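Local atomic coordinates of possible substrate binding protein of ABC transporter system (Rhodopseudomonas palustris, PDB entry 3N0X), a protein that probably binds branched-chain amino acids or related substrates as the periplasmic receptor of an ABC transporter. Residues K309-A312 with A313-M317; G287-S290 with A291-V295. All blocks are in the same frame, centred on the assembly; numbering follows the deposited sequence.

Contact 1. Residues K309-A312 with A313-M317; sequences KLIA and AMEGM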
ATOM      1  N   LYS A 309      21.497   5.182 -16.288  1.00 18.45           N
ATOM      2  CA  LYS A 309      22.295   4.970 -15.073  1.00 19.25           C
ATOM      3  C   LYS A 309      21.401   4.762 -13.846  1.00 17.77           C
ATOM      4  O   LYS A 309      21.715   3.926 -12.967  1.00 17.95           O
ATOM      5  CB  LYS A 309      23.297   6.118 -14.850  1.00 18.72           C
ATOM      6  CG  LYS A 309      24.451   6.139 -15.864  1.00 20.49           C
ATOM      7  CD  LYS A 309      25.385   7.323 -15.592  1.00 20.01           C
ATOM      8  CE  LYS A 309      26.613   7.290 -16.504  1.00 27.19           C
ATOM      9  NZ  LYS A 309      27.407   8.515 -16.403  1.00 28.45           N
ATOM     10  N   LEU A 310      20.285   5.484 -13.809  1.00 18.02           N
ATOM     11  CA  LEU A 310      19.326   5.352 -12.711  1.00 17.55           C
ATOM     12  C   LEU A 310      18.648   3.980 -12.735  1.00 18.90           C
ATOM     13  O   LEU A 310      18.534   3.335 -11.686  1.00 17.62           O
ATOM     14  CB  LEU A 310      18.284   6.468 -12.735  1.00 16.90           C
ATOM     15  CG  LEU A 310      18.817   7.838 -12.285  1.00 17.87           C
ATOM     16  CD1 LEU A 310      17.740   8.925 -12.526  1.00 21.45           C
ATOM     17  CD2 LEU A 310      19.293   7.765 -10.840  1.00 18.66           C
ATOM     18  N   ILE A 311      18.215   3.510 -13.911  1.00 17.67           N
ATOM     19  CA  ILE A 311      17.598   2.179 -14.010  1.00 17.70           C
ATOM     20  C   ILE A 311      18.571   1.112 -13.506  1.00 17.95           C
ATOM     21  O   ILE A 311      18.183   0.227 -12.752  1.00 18.26           O
ATOM     22  CB  ILE A 311      17.122   1.848 -15.471  1.00 18.36           C
ATOM     23  CG1 ILE A 311      15.996   2.796 -15.880  1.00 20.53           C
ATOM     24  CG2 ILE A 311      16.662   0.367 -15.594  1.00 17.98           C
ATOM     25  CD1 ILE A 311      15.538   2.642 -17.361  1.00 19.74           C
ATOM     26  N   ALA A 312      19.828   1.190 -13.957  1.00 16.67           N
ATOM     27  CA  ALA A 312      20.846   0.211 -13.589  1.00 19.79           C
ATOM     28  C   ALA A 312      21.123   0.250 -12.102  1.00 20.12           C
ATOM     29  O   ALA A 312      21.348  -0.799 -11.471  1.00 21.59           O
ATOM     30  CB  ALA A 312      22.167   0.430 -14.401  1.00 21.57           C
ATOM     31  N   ALA A 313      21.141   1.459 -11.548  1.00 18.21           N
ATOM     32  CA  ALA A 313      21.374   1.635 -10.114  1.00 18.59           C
ATOM     33  C   ALA A 313      20.188   1.109  -9.280  1.00 17.18           C
ATOM     34  O   ALA A 313      20.406   0.450  -8.240  1.00 18.34           O
ATOM     35  CB  ALA A 313      21.625   3.123  -9.800  1.00 20.14           C
HETATM   36  N   MSE A 314      18.969   1.343  -9.758  1.00 18.40           N
HETATM   37  CA  MSE A 314      17.758   1.039  -8.993  1.00 15.76           C
HETATM   38  C   MSE A 314      17.333  -0.440  -9.018  1.00 17.16           C
HETATM   39  O   MSE A 314      16.717  -0.912  -8.056  1.00 15.81           O
HETATM   40  CB  MSE A 314      16.602   1.939  -9.458  1.00 17.02           C
HETATM   41  CG  MSE A 314      16.856   3.377  -9.082  1.00 14.11           C
HETATM   42 SE   MSE A 314      15.636   4.572  -9.940  0.75 17.11          SE
HETATM   43  CE  MSE A 314      14.029   4.258  -9.009  1.00 14.95           C
ATOM     44  N   GLU A 315      17.681  -1.178 -10.083  1.00 15.93           N
ATOM     45  CA  GLU A 315      17.303  -2.592 -10.164  1.00 16.88           C
ATOM     46  C   GLU A 315      18.047  -3.377  -9.089  1.00 17.38           C
ATOM     47  O   GLU A 315      19.288  -3.416  -9.079  1.00 18.53           O
ATOM     48  CB  GLU A 315      17.637  -3.161 -11.565  1.00 17.31           C
ATOM     49  CG  GLU A 315      16.640  -2.675 -12.603  1.00 19.19           C
ATOM     50  CD  GLU A 315      16.729  -3.421 -13.948  1.00 24.38           C
ATOM     51  OE1 GLU A 315      17.786  -4.063 -14.226  1.00 25.04           O
ATOM     52  OE2 GLU A 315      15.742  -3.316 -14.716  1.00 23.53           O
ATOM     53  N   GLY A 316      17.295  -4.004  -8.167  1.00 17.66           N
ATOM     54  CA  GLY A 316      17.912  -4.771  -7.069  1.00 17.23           C
ATOM     55  C   GLY A 316      18.383  -3.897  -5.904  1.00 17.63           C
ATOM     56  O   GLY A 316      19.043  -4.407  -4.997  1.00 19.01           O
HETATM   57  N   MSE A 317      18.085  -2.603  -5.954  1.00 16.39           N
HETATM   58  CA  MSE A 317      18.597  -1.635  -4.981  1.00 15.97           C
HETATM   59  C   MSE A 317      17.817  -1.676  -3.672  1.00 15.87           C
HETATM   60  O   MSE A 317      16.598  -1.477  -3.671  1.00 15.65           O
HETATM   61  CB  MSE A 317      18.534  -0.212  -5.533  1.00 15.85           C
HETATM   62  CG  MSE A 317      19.315   0.812  -4.711  1.00 16.09           C
HETATM   63 SE   MSE A 317      19.012   2.608  -5.362  0.75 14.79          SE
HETATM   64  CE  MSE A 317      17.309   2.886  -4.605  1.00 14.90           C
TER
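The flat carboxylate of E315 lies beside I311, whose CG2 methyl sits over one face of the group, 3.9 Å from E315 OE2, while H333 NE2 is hydrogen-bonded to the same OE2. The two side chains run alongside each other in the same direction, one turn apart at the C-terminal end of helix 307-314. E315 CG stands anti to its carbonyl carbon (chi1 -75°), which brings it to 3.3 Å from I311 O before the extended chain sets the carboxylate alongside the isoleucine. With an alanine in place of E315, H333 would probably lose its acceptor and the I311 methyl the flat group that covers it. The helix closes with bonds from A313 N to K309 O, from M314 N to L310 O and, at 3.1 Å, from E315 N to I311 O; I311 O also receives a weak bond from M314 N. On another side of the helix, selenomethionine M314 passes L310 with its CG and SE, the SE 4.3 Å from L310 CB, before its bent end leads away. Its CG, anti to the carbonyl carbon and beside the backbone N (chi1 -68°), passes 3.1 Å from L310 O. Both side chains pack on I99, and A298 of helix 283-302 and F328 of strand 324-328 also meet M314. K301 NZ binds A313 O, taking up a carbonyl near the helix end. E315 is the first residue to leave helical angles, and a type II beta turn follows: G316 adopts the positive phi (81°) that favours glycine, and M317 N closes the turn on M314 O at 3.0 Å.

Contact 2. Residues G287-S290 with A291-V295; sequences GGFS and AAMAV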
ATOM      1  N   GLY A 287       4.555   6.396   2.680  1.00 13.43           N
ATOM      2  CA  GLY A 287       4.899   6.133   1.294  1.00 12.36           C
ATOM      3  C   GLY A 287       5.613   7.264   0.579  1.00 12.93           C
ATOM      4  O   GLY A 287       6.571   7.035  -0.171  1.00 12.18           O
ATOM      5  N   GLY A 288       5.215   8.499   0.853  1.00 12.43           N
ATOM      6  CA  GLY A 288       5.913   9.629   0.250  1.00 12.59           C
ATOM      7  C   GLY A 288       7.340   9.700   0.728  1.00 12.58           C
ATOM      8  O   GLY A 288       8.245  10.009  -0.029  1.00 12.39           O
ATOM      9  N   PHE A 289       7.529   9.400   2.001  1.00 11.85           N
ATOM     10  CA  PHE A 289       8.866   9.363   2.615  1.00 11.72           C
ATOM     11  C   PHE A 289       9.695   8.280   1.955  1.00 11.99           C
ATOM     12  O   PHE A 289      10.874   8.465   1.631  1.00 11.25           O
ATOM     13  CB  PHE A 289       8.710   9.125   4.133  1.00 12.50           C
ATOM     14  CG  PHE A 289       9.892   9.493   4.990  1.00 12.32           C
ATOM     15  CD1 PHE A 289      11.110   8.878   4.841  1.00 12.93           C
ATOM     16  CD2 PHE A 289       9.737  10.412   6.019  1.00 13.65           C
ATOM     17  CE1 PHE A 289      12.204   9.191   5.712  1.00 13.13           C
ATOM     18  CE2 PHE A 289      10.763  10.729   6.885  1.00 13.18           C
ATOM     19  CZ  PHE A 289      11.994  10.099   6.727  1.00 13.15           C
ATOM     20  N   SER A 290       9.094   7.108   1.753  1.00 12.73           N
ATOM     21  CA  SER A 290       9.774   6.006   1.100  1.00 12.65           C
ATOM     22  C   SER A 290      10.217   6.371  -0.311  1.00 11.77           C
ATOM     23  O   SER A 290      11.349   6.025  -0.727  1.00 12.65           O
ATOM     24  CB  SER A 290       8.891   4.762   1.079  1.00 13.22           C
ATOM     25  OG  SER A 290       8.551   4.406   2.420  1.00 14.15           O
ATOM     26  N   ALA A 291       9.350   7.042  -1.069  1.00 11.42           N
ATOM     27  CA  ALA A 291       9.732   7.511  -2.392  1.00 11.08           C
ATOM     28  C   ALA A 291      10.902   8.503  -2.351  1.00 11.84           C
ATOM     29  O   ALA A 291      11.807   8.416  -3.220  1.00 13.39           O
ATOM     30  CB  ALA A 291       8.537   8.117  -3.125  1.00 12.75           C
ATOM     31  N   ALA A 292      10.915   9.387  -1.370  1.00 11.25           N
ATOM     32  CA  ALA A 292      12.006  10.331  -1.211  1.00 11.81           C
ATOM     33  C   ALA A 292      13.297   9.573  -1.048  1.00 12.49           C
ATOM     34  O   ALA A 292      14.346   9.916  -1.627  1.00 12.64           O
ATOM     35  CB  ALA A 292      11.742  11.283   0.021  1.00 12.17           C
HETATM   36  N   MSE A 293      13.272   8.588  -0.147  1.00 12.52           N
HETATM   37  CA  MSE A 293      14.459   7.825   0.143  1.00 12.25           C
HETATM   38  C   MSE A 293      14.949   7.025  -1.062  1.00 13.95           C
HETATM   39  O   MSE A 293      16.159   6.907  -1.302  1.00 15.91           O
HETATM   40  CB  MSE A 293      14.232   6.887   1.328  1.00 13.44           C
HETATM   41  CG  MSE A 293      14.038   7.580   2.622  1.00 13.72           C
HETATM   42 SE   MSE A 293      15.509   8.583   3.317  0.75 14.17          SE
HETATM   43  CE  MSE A 293      16.748   7.147   3.606  1.00 17.78           C
ATOM     44  N   ALA A 294      14.017   6.472  -1.831  1.00 13.79           N
ATOM     45  CA  ALA A 294      14.377   5.775  -3.060  1.00 13.29           C
ATOM     46  C   ALA A 294      15.121   6.718  -4.035  1.00 13.53           C
ATOM     47  O   ALA A 294      16.156   6.365  -4.592  1.00 14.40           O
ATOM     48  CB  ALA A 294      13.139   5.215  -3.728  1.00 14.23           C
ATOM     49  N   VAL A 295      14.604   7.931  -4.230  1.00 12.92           N
ATOM     50  CA  VAL A 295      15.223   8.887  -5.173  1.00 13.60           C
ATOM     51  C   VAL A 295      16.616   9.273  -4.706  1.00 14.19           C
ATOM     52  O   VAL A 295      17.566   9.235  -5.493  1.00 14.63           O
ATOM     53  CB  VAL A 295      14.344  10.162  -5.386  1.00 14.62           C
ATOM     54  CG1 VAL A 295      15.139  11.226  -6.207  1.00 18.14           C
ATOM     55  CG2 VAL A 295      13.015   9.825  -6.054  1.00 17.06           C
TER
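F289 and selenomethionine M293 lie side by side one helical turn apart, the methionine CG meeting the edge of the phenyl ring near its plane, 3.9 Å from F289 CD1. The selenium stands 5.4 Å from the ring centroid and well off its normal, an oblique Met-aromatic contact. F289 CG is anti to the backbone N (chi1 -161°) and the ring stands out from the helix beside M293, with CE1 4.1 Å from M293 SE. I265 of helix 264-277 touches both side chains, but M293, which also touches Y34 and A35 of helix 18-35, is the partly exposed member and marks the looser side. Helix 283-302, to which all of this belongs, packs against the mixed sheet of one lobe of the periplasmic binding protein fold, and its inward faces carry small side chains, closely covered. A291 touches I78 of strand 76-79, V295 touches I76 and I78, and A292 meets L28 and L32 of helix 18-35. Regular helical bonds run beneath, among them A291 N to G287 O at 2.9 Å and M293 N to F289 O at 3.0 Å. Buried S290 turns its OG back beside its own backbone N (chi1 -59°), where it is hydrogen-bonded to A286 O.

Overall arrangement
Contact 2 comes first along the chain, in the middle of helix 283-302; contact 1 follows at the end of helix 307-314, the next helix in sequence. Their centres are about 15 Å apart, on the same side of the chain's centre. They meet directly where M317 CE packs 3.7 Å from A294 O, and A298 and A302, further along helix 283-302, carry the packing on to M314, L310 and A313. The two consecutive helices thus pack on each other, the longer also against strand 76-79 of the mixed sheet and the shorter against strand 324-328 of the antiparallel sheet, on the side of this two-lobed, probably substrate-binding protein that carries its first strand.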